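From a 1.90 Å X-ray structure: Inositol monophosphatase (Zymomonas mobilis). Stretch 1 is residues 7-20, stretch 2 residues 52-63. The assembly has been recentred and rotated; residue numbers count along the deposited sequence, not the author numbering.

Stretch 1 7-20: EDDIRLAHRLADVA
Stretch 2 (52-63) QAMRAILEQERP

One carboxylate oxygen takes both hydrogen bonds that join these stretches. Arg62 NE and Arg62 NH2 each donate to Asp9 OD2, both at 2.9 Å, with N-H...O angles of 148° and 145°. The pair is also a salt bridge. Arg62 is the first residue past its helix to leave helical torsions (phi/psi -133/67). Its chi angles run m, m, t, then -86°. Within its own stretch, Arg62 NH1 also donates to Glu61 O at 3.0 Å. Leu12 CD2 lies over one face of the guanidinium and meets Arg62 CG at 3.5 Å.

Residues 7-20 are helical throughout, with phi/psi near -65/-40. Residues 52-61 form the partner helix. The axes approach to 9.2 Å at 151°, so the helices run roughly antiparallel. CA atoms are 5.6 Å apart at Leu16-Met54, but 8.4 Å at Leu12-Glu61 and 9.3 Å at Asp9-Arg62. The helices therefore splay toward the salt-bridged end.

The apolar seam follows this register. Leu12 (t, p) and Leu16 (m, t) both pack on Ile57 (m, t): Ile57 CG2 is 3.8 Å from Leu12 CD1 and 3.6 Å from Leu16 CD2. Leu58 (m, t) also packs on both leucines, with Leu58 CD2 3.9 Å from Leu12 CD2 and 4.0 Å from Leu16 CD1. Val19 (t) places CG1 3.6 Å from Ala53 CB and CG2 3.8 Å from Ile57 CD1. Met54 (m, t, m) brings SD to 3.7 Å from Leu16 O and 3.9 Å from Ala20 CB.

Arg15 starts sideways, but its end comes nearer. Arg15 NH2 forms a salt bridge with Glu61 OE2 at 3.6 Å. Asp8 turns its carboxylate to its own helix: Arg11 NH1 donates to Asp8 OD1 at 2.9 Å. The contact buries 601 Å², both sides summed.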

ATOM      1  N   GLU A   7      -1.170  29.802  13.809  1.00 29.41           N
ATOM      2  CA  GLU A   7       0.130  29.266  14.233  1.00 30.35           C
ATOM      3  C   GLU A   7       0.040  28.446  15.536  1.00 30.74           C
ATOM      4  O   GLU A   7       0.627  27.352  15.645  1.00 28.17           O
ATOM      5  CB  GLU A   7       1.087  30.452  14.461  1.00 36.33           C
ATOM      6  CG  GLU A   7       2.468  30.110  14.982  1.00 46.38           C
ATOM      7  CD  GLU A   7       3.279  31.380  15.340  1.00 58.95           C
ATOM      8  OE1 GLU A   7       3.025  32.445  14.722  1.00 60.34           O
ATOM      9  OE2 GLU A   7       4.162  31.311  16.242  1.00 62.73           O
ATOM     10  N   ASP A   8      -0.726  28.948  16.510  1.00 32.41           N
ATOM     11  CA  ASP A   8      -0.814  28.259  17.807  1.00 34.43           C
ATOM     12  C   ASP A   8      -1.513  26.907  17.684  1.00 29.51           C
ATOM     13  O   ASP A   8      -1.087  25.888  18.281  1.00 31.09           O
ATOM     14  CB  ASP A   8      -1.593  29.106  18.810  1.00 41.28           C
ATOM     15  CG  ASP A   8      -0.749  30.215  19.417  1.00 53.03           C
ATOM     16  OD1 ASP A   8       0.500  30.080  19.412  1.00 56.60           O
ATOM     17  OD2 ASP A   8      -1.339  31.209  19.901  1.00 55.12           O
ATOM     18  N   ASP A   9      -2.578  26.901  16.872  1.00 28.55           N
ATOM     19  CA  ASP A   9      -3.315  25.673  16.604  1.00 25.47           C
ATOM     20  C   ASP A   9      -2.481  24.674  15.816  1.00 29.00           C
ATOM     21  O   ASP A   9      -2.620  23.446  16.002  1.00 23.01           O
ATOM     22  CB  ASP A   9      -4.627  25.961  15.853  1.00 26.02           C
ATOM     23  CG  ASP A   9      -5.628  26.754  16.707  1.00 28.74           C
ATOM     24  OD1 ASP A   9      -6.385  27.582  16.145  1.00 29.64           O
ATOM     25  OD2 ASP A   9      -5.687  26.508  17.935  1.00 28.66           O
ATOM     26  N   ILE A  10      -1.611  25.171  14.943  1.00 25.24           N
ATOM     27  CA  ILE A  10      -0.730  24.249  14.198  1.00 22.19           C
ATOM     28  C   ILE A  10       0.244  23.580  15.164  1.00 22.68           C
ATOM     29  O   ILE A  10       0.517  22.366  15.096  1.00 22.44           O
ATOM     30  CB  ILE A  10       0.074  25.022  13.143  1.00 25.04           C
ATOM     31  CG1 ILE A  10      -0.834  25.464  11.989  1.00 26.61           C
ATOM     32  CG2 ILE A  10       1.190  24.171  12.539  1.00 25.10           C
ATOM     33  CD1 ILE A  10      -0.185  26.631  11.199  1.00 29.76           C
ATOM     34  N   ARG A  11       0.736  24.377  16.118  1.00 25.95           N
ATOM     35  CA  ARG A  11       1.665  23.801  17.079  1.00 24.99           C
ATOM     36  C   ARG A  11       0.981  22.722  17.957  1.00 25.78           C
ATOM     37  O   ARG A  11       1.518  21.624  18.200  1.00 28.19           O
ATOM     38  CB  ARG A  11       2.271  24.930  17.944  1.00 27.02           C
ATOM     39  CG  ARG A  11       3.286  24.428  18.968  1.00 43.41           C
ATOM     40  CD  ARG A  11       3.872  25.635  19.785  1.00 64.30           C
ATOM     41  NE  ARG A  11       3.929  26.856  18.973  1.00 64.88           N
ATOM     42  CZ  ARG A  11       3.209  27.954  19.211  1.00 67.41           C
ATOM     43  NH1 ARG A  11       2.381  27.993  20.255  1.00 68.77           N
ATOM     44  NH2 ARG A  11       3.321  29.019  18.416  1.00 66.48           N
ATOM     45  N   LEU A  12      -0.245  23.021  18.382  1.00 25.76           N
ATOM     46  CA  LEU A  12      -1.000  22.035  19.145  1.00 26.69           C
ATOM     47  C   LEU A  12      -1.242  20.785  18.274  1.00 26.99           C
ATOM     48  O   LEU A  12      -1.118  19.656  18.736  1.00 22.95           O
ATOM     49  CB  LEU A  12      -2.365  22.621  19.530  1.00 27.47           C
ATOM     50  CG  LEU A  12      -3.296  21.739  20.382  1.00 33.13           C
ATOM     51  CD1 LEU A  12      -2.521  21.218  21.578  1.00 33.43           C
ATOM     52  CD2 LEU A  12      -4.556  22.507  20.864  1.00 28.36           C
ATOM     53  N   ALA A  13      -1.514  20.990  16.990  1.00 25.13           N
ATOM     54  CA  ALA A  13      -1.868  19.864  16.128  1.00 22.45           C
ATOM     55  C   ALA A  13      -0.676  18.918  15.996  1.00 20.61           C
ATOM     56  O   ALA A  13      -0.828  17.677  16.064  1.00 19.10           O
ATOM     57  CB  ALA A  13      -2.343  20.372  14.763  1.00 20.67           C
ATOM     58  N   HIS A  14       0.521  19.486  15.892  1.00 24.22           N
ATOM     59  CA  HIS A  14       1.715  18.653  15.879  1.00 19.98           C
ATOM     60  C   HIS A  14       1.884  17.902  17.173  1.00 23.46           C
ATOM     61  O   HIS A  14       2.316  16.725  17.176  1.00 21.42           O
ATOM     62  CB  HIS A  14       2.977  19.519  15.677  1.00 20.70           C
ATOM     63  CG  HIS A  14       3.225  19.873  14.237  1.00 24.53           C
ATOM     64  ND1 HIS A  14       3.584  18.933  13.297  1.00 23.46           N
ATOM     65  CD2 HIS A  14       3.139  21.053  13.573  1.00 26.34           C
ATOM     66  CE1 HIS A  14       3.717  19.516  12.116  1.00 24.81           C
ATOM     67  NE2 HIS A  14       3.444  20.805  12.252  1.00 21.72           N
ATOM     68  N   ARG A  15       1.542  18.568  18.281  1.00 22.89           N
ATOM     69  CA  ARG A  15       1.657  17.860  19.568  1.00 24.89           C
ATOM     70  C   ARG A  15       0.686  16.676  19.665  1.00 22.11           C
ATOM     71  O   ARG A  15       1.049  15.586  20.139  1.00 21.98           O
ATOM     72  CB  ARG A  15       1.475  18.858  20.749  1.00 29.47           C
ATOM     73  CG  ARG A  15       1.324  18.196  22.124  1.00 40.82           C
ATOM     74  CD  ARG A  15       1.916  19.029  23.285  1.00 52.36           C
ATOM     75  NE  ARG A  15       1.013  19.995  23.926  1.00 59.35           N
ATOM     76  CZ  ARG A  15       0.891  21.277  23.563  1.00 62.90           C
ATOM     77  NH1 ARG A  15       1.578  21.747  22.518  1.00 65.52           N
ATOM     78  NH2 ARG A  15       0.057  22.090  24.220  1.00 59.21           N
ATOM     79  N   LEU A  16      -0.525  16.865  19.132  1.00 24.07           N
ATOM     80  CA  LEU A  16      -1.503  15.787  19.141  1.00 21.99           C
ATOM     81  C   LEU A  16      -1.012  14.652  18.260  1.00 19.36           C
ATOM     82  O   LEU A  16      -1.130  13.471  18.610  1.00 19.07           O
ATOM     83  CB  LEU A  16      -2.858  16.300  18.639  1.00 23.16           C
ATOM     84  CG  LEU A  16      -3.482  17.426  19.490  1.00 24.44           C
ATOM     85  CD1 LEU A  16      -4.756  17.869  18.815  1.00 24.65           C
ATOM     86  CD2 LEU A  16      -3.790  16.975  20.913  1.00 26.70           C
ATOM     87  N   ALA A  17      -0.404  14.995  17.127  1.00 18.56           N
ATOM     88  CA  ALA A  17       0.068  13.922  16.260  1.00 17.31           C
ATOM     89  C   ALA A  17       1.188  13.138  16.916  1.00 18.44           C
ATOM     90  O   ALA A  17       1.234  11.882  16.784  1.00 17.54           O
ATOM     91  CB  ALA A  17       0.495  14.433  14.858  1.00 17.84           C
ATOM     92  N   ASP A  18       2.050  13.843  17.653  1.00 18.82           N
ATOM     93  CA  ASP A  18       3.165  13.171  18.344  1.00 21.08           C
ATOM     94  C   ASP A  18       2.669  12.231  19.441  1.00 22.25           C
ATOM     95  O   ASP A  18       3.138  11.084  19.598  1.00 20.97           O
ATOM     96  CB  ASP A  18       4.085  14.188  19.049  1.00 23.06           C
ATOM     97  CG  ASP A  18       4.860  15.060  18.064  1.00 28.52           C
ATOM     98  OD1 ASP A  18       4.905  14.699  16.862  1.00 25.93           O
ATOM     99  OD2 ASP A  18       5.429  16.093  18.512  1.00 24.02           O
ATOM    100  N   VAL A  19       1.673  12.718  20.180  1.00 24.55           N
ATOM    101  CA  VAL A  19       1.135  11.928  21.268  1.00 25.52           C
ATOM    102  C   VAL A  19       0.462  10.655  20.732  1.00 21.09           C
ATOM    103  O   VAL A  19       0.688   9.488  21.241  1.00 21.26           O
ATOM    104  CB  VAL A  19       0.187  12.817  22.095  1.00 24.92           C
ATOM    105  CG1 VAL A  19      -0.702  11.985  22.998  1.00 27.42           C
ATOM    106  CG2 VAL A  19       1.031  13.880  22.888  1.00 24.36           C
ATOM    107  N   ALA A  20      -0.309  10.856  19.661  1.00 18.93           N
ATOM    108  CA  ALA A  20      -0.960   9.694  19.051  1.00 19.75           C
ATOM    109  C   ALA A  20       0.072   8.689  18.501  1.00 21.32           C
ATOM    110  O   ALA A  20      -0.087   7.448  18.654  1.00 19.07           O
ATOM    111  CB  ALA A  20      -1.912  10.154  17.900  1.00 16.95           C
ATOM    112  N   GLN A  52      -8.022   8.947  23.512  1.00 25.45           N
ATOM    113  CA  GLN A  52      -8.168   9.453  24.860  1.00 27.60           C
ATOM    114  C   GLN A  52      -7.085  10.453  25.181  1.00 27.26           C
ATOM    115  O   GLN A  52      -7.369  11.515  25.767  1.00 26.42           O
ATOM    116  CB  GLN A  52      -8.147   8.303  25.886  1.00 30.72           C
ATOM    117  CG  GLN A  52      -9.363   7.392  25.792  1.00 39.94           C
ATOM    118  CD  GLN A  52      -9.200   6.099  26.593  1.00 47.76           C
ATOM    119  OE1 GLN A  52      -8.182   5.889  27.268  1.00 49.08           O
ATOM    120  NE2 GLN A  52     -10.203   5.221  26.507  1.00 51.88           N
ATOM    121  N   ALA A  53      -5.847  10.159  24.778  1.00 25.78           N
ATOM    122  CA  ALA A  53      -4.785  11.118  25.116  1.00 28.90           C
ATOM    123  C   ALA A  53      -4.961  12.470  24.391  1.00 27.05           C
ATOM    124  O   ALA A  53      -4.787  13.564  24.993  1.00 27.48           O
ATOM    125  CB  ALA A  53      -3.388  10.513  24.827  1.00 27.12           C
ATOM    126  N   MET A  54      -5.358  12.402  23.112  1.00 25.51           N
ATOM    127  CA  MET A  54      -5.554  13.652  22.369  1.00 25.57           C
ATOM    128  C   MET A  54      -6.735  14.450  22.934  1.00 27.18           C
ATOM    129  O   MET A  54      -6.676  15.685  23.028  1.00 27.74           O
ATOM    130  CB  MET A  54      -5.775  13.393  20.874  1.00 21.44           C
ATOM    131  CG  MET A  54      -4.548  12.842  20.140  1.00 22.55           C
ATOM    132  SD  MET A  54      -4.791  12.736  18.332  1.00 22.79           S
ATOM    133  CE  MET A  54      -5.878  11.332  18.259  1.00 17.95           C
ATOM    134  N   ARG A  55      -7.799  13.745  23.314  1.00 28.26           N
ATOM    135  CA  ARG A  55      -8.953  14.430  23.899  1.00 34.82           C
ATOM    136  C   ARG A  55      -8.600  15.104  25.199  1.00 34.63           C
ATOM    137  O   ARG A  55      -9.100  16.217  25.484  1.00 33.90           O
ATOM    138  CB  ARG A  55     -10.096  13.446  24.163  1.00 40.86           C
ATOM    139  CG  ARG A  55     -10.857  13.013  22.922  1.00 44.80           C
ATOM    140  CD  ARG A  55     -12.049  12.136  23.281  1.00 52.60           C
ATOM    141  NE  ARG A  55     -13.219  12.456  22.469  1.00 56.37           N
ATOM    142  CZ  ARG A  55     -14.132  13.351  22.824  1.00 60.70           C
ATOM    143  NH1 ARG A  55     -14.005  14.000  23.979  1.00 64.54           N
ATOM    144  NH2 ARG A  55     -15.173  13.588  22.034  1.00 62.18           N
ATOM    145  N   ALA A  56      -7.744  14.464  26.000  1.00 32.85           N
ATOM    146  CA  ALA A  56      -7.415  15.077  27.307  1.00 38.03           C
ATOM    147  C   ALA A  56      -6.636  16.363  27.079  1.00 37.20           C
ATOM    148  O   ALA A  56      -6.862  17.405  27.777  1.00 32.56           O
ATOM    149  CB  ALA A  56      -6.594  14.127  28.174  1.00 30.85           C
ATOM    150  N   ILE A  57      -5.747  16.306  26.077  1.00 33.07           N
ATOM    151  CA  ILE A  57      -5.002  17.525  25.770  1.00 31.88           C
ATOM    152  C   ILE A  57      -5.935  18.622  25.233  1.00 35.51           C
ATOM    153  O   ILE A  57      -5.823  19.791  25.638  1.00 34.34           O
ATOM    154  CB  ILE A  57      -3.873  17.253  24.746  1.00 33.07           C
ATOM    155  CG1 ILE A  57      -2.762  16.450  25.413  1.00 33.67           C
ATOM    156  CG2 ILE A  57      -3.321  18.568  24.147  1.00 29.78           C
ATOM    157  CD1 ILE A  57      -1.845  15.767  24.393  1.00 29.90           C
ATOM    158  N   LEU A  58      -6.886  18.258  24.365  1.00 28.63           N
ATOM    159  CA  LEU A  58      -7.790  19.281  23.860  1.00 29.11           C
ATOM    160  C   LEU A  58      -8.675  19.879  24.965  1.00 32.34           C
ATOM    161  O   LEU A  58      -8.960  21.091  24.972  1.00 35.09           O
ATOM    162  CB  LEU A  58      -8.643  18.725  22.709  1.00 27.28           C
ATOM    163  CG  LEU A  58      -7.839  18.576  21.410  1.00 26.41           C
ATOM    164  CD1 LEU A  58      -8.636  17.788  20.394  1.00 25.38           C
ATOM    165  CD2 LEU A  58      -7.495  19.950  20.834  1.00 27.63           C
ATOM    166  N   GLU A  59      -9.064  19.049  25.928  1.00 33.69           N
ATOM    167  CA  GLU A  59      -9.865  19.533  27.045  1.00 37.11           C
ATOM    168  C   GLU A  59      -9.063  20.491  27.900  1.00 42.74           C
ATOM    169  O   GLU A  59      -9.604  21.475  28.420  1.00 46.40           O
ATOM    170  CB  GLU A  59     -10.385  18.369  27.887  1.00 42.50           C
ATOM    171  CG  GLU A  59     -11.620  17.688  27.280  1.00 48.93           C
ATOM    172  CD  GLU A  59     -11.734  16.207  27.638  1.00 57.55           C
ATOM    173  OE1 GLU A  59     -12.516  15.488  26.962  1.00 63.18           O
ATOM    174  OE2 GLU A  59     -11.034  15.760  28.579  1.00 57.83           O
ATOM    175  N   GLN A  60      -7.761  20.258  28.032  1.00 44.49           N
ATOM    176  CA  GLN A  60      -6.999  21.276  28.768  1.00 45.73           C
ATOM    177  C   GLN A  60      -6.640  22.554  27.972  1.00 42.69           C
ATOM    178  O   GLN A  60      -6.726  23.647  28.510  1.00 38.85           O
ATOM    179  CB  GLN A  60      -5.757  20.686  29.450  1.00 47.20           C
ATOM    180  CG  GLN A  60      -4.943  21.732  30.176  1.00 58.05           C
ATOM    181  CD  GLN A  60      -4.006  21.162  31.230  1.00 66.76           C
ATOM    182  OE1 GLN A  60      -3.209  20.263  30.951  1.00 71.23           O
ATOM    183  NE2 GLN A  60      -4.097  21.686  32.451  1.00 69.30           N
ATOM    184  N   GLU A  61      -6.210  22.421  26.716  1.00 36.88           N
ATOM    185  CA  GLU A  61      -5.668  23.557  25.973  1.00 36.12           C
ATOM    186  C   GLU A  61      -6.689  24.265  25.100  1.00 34.53           C
ATOM    187  O   GLU A  61      -6.459  25.405  24.699  1.00 35.04           O
ATOM    188  CB  GLU A  61      -4.511  23.134  25.063  1.00 41.45           C
ATOM    189  CG  GLU A  61      -3.492  22.225  25.669  1.00 45.60           C
ATOM    190  CD  GLU A  61      -2.555  22.949  26.578  1.00 56.41           C
ATOM    191  OE1 GLU A  61      -2.598  24.206  26.623  1.00 57.71           O
ATOM    192  OE2 GLU A  61      -1.774  22.251  27.258  1.00 62.22           O
ATOM    193  N   ARG A  62      -7.792  23.602  24.754  1.00 33.63           N
ATOM    194  CA  ARG A  62      -8.805  24.300  23.972  1.00 33.43           C
ATOM    195  C   ARG A  62     -10.166  24.065  24.567  1.00 35.71           C
ATOM    196  O   ARG A  62     -11.030  23.501  23.924  1.00 33.27           O
ATOM    197  CB  ARG A  62      -8.766  23.834  22.508  1.00 32.22           C
ATOM    198  CG  ARG A  62      -7.473  24.219  21.818  1.00 31.93           C
ATOM    199  CD  ARG A  62      -7.315  25.740  21.636  1.00 33.31           C
ATOM    200  NE  ARG A  62      -6.193  26.006  20.747  1.00 30.49           N
ATOM    201  CZ  ARG A  62      -4.928  26.094  21.141  1.00 30.96           C
ATOM    202  NH1 ARG A  62      -4.631  25.974  22.426  1.00 32.43           N
ATOM    203  NH2 ARG A  62      -3.957  26.293  20.247  1.00 31.41           N
ATOM    204  N   PRO A  63     -10.386  24.605  25.791  1.00 37.94           N
ATOM    205  CA  PRO A  63     -11.624  24.363  26.537  1.00 41.10           C
ATOM    206  C   PRO A  63     -12.858  24.817  25.783  1.00 41.04           C
ATOM    207  O   PRO A  63     -13.925  24.213  25.901  1.00 44.64           O
ATOM    208  CB  PRO A  63     -11.439  25.198  27.810  1.00 42.66           C
ATOM    209  CG  PRO A  63      -9.969  25.320  27.965  1.00 46.13           C
ATOM    210  CD  PRO A  63      -9.400  25.362  26.565  1.00 38.20           C
TER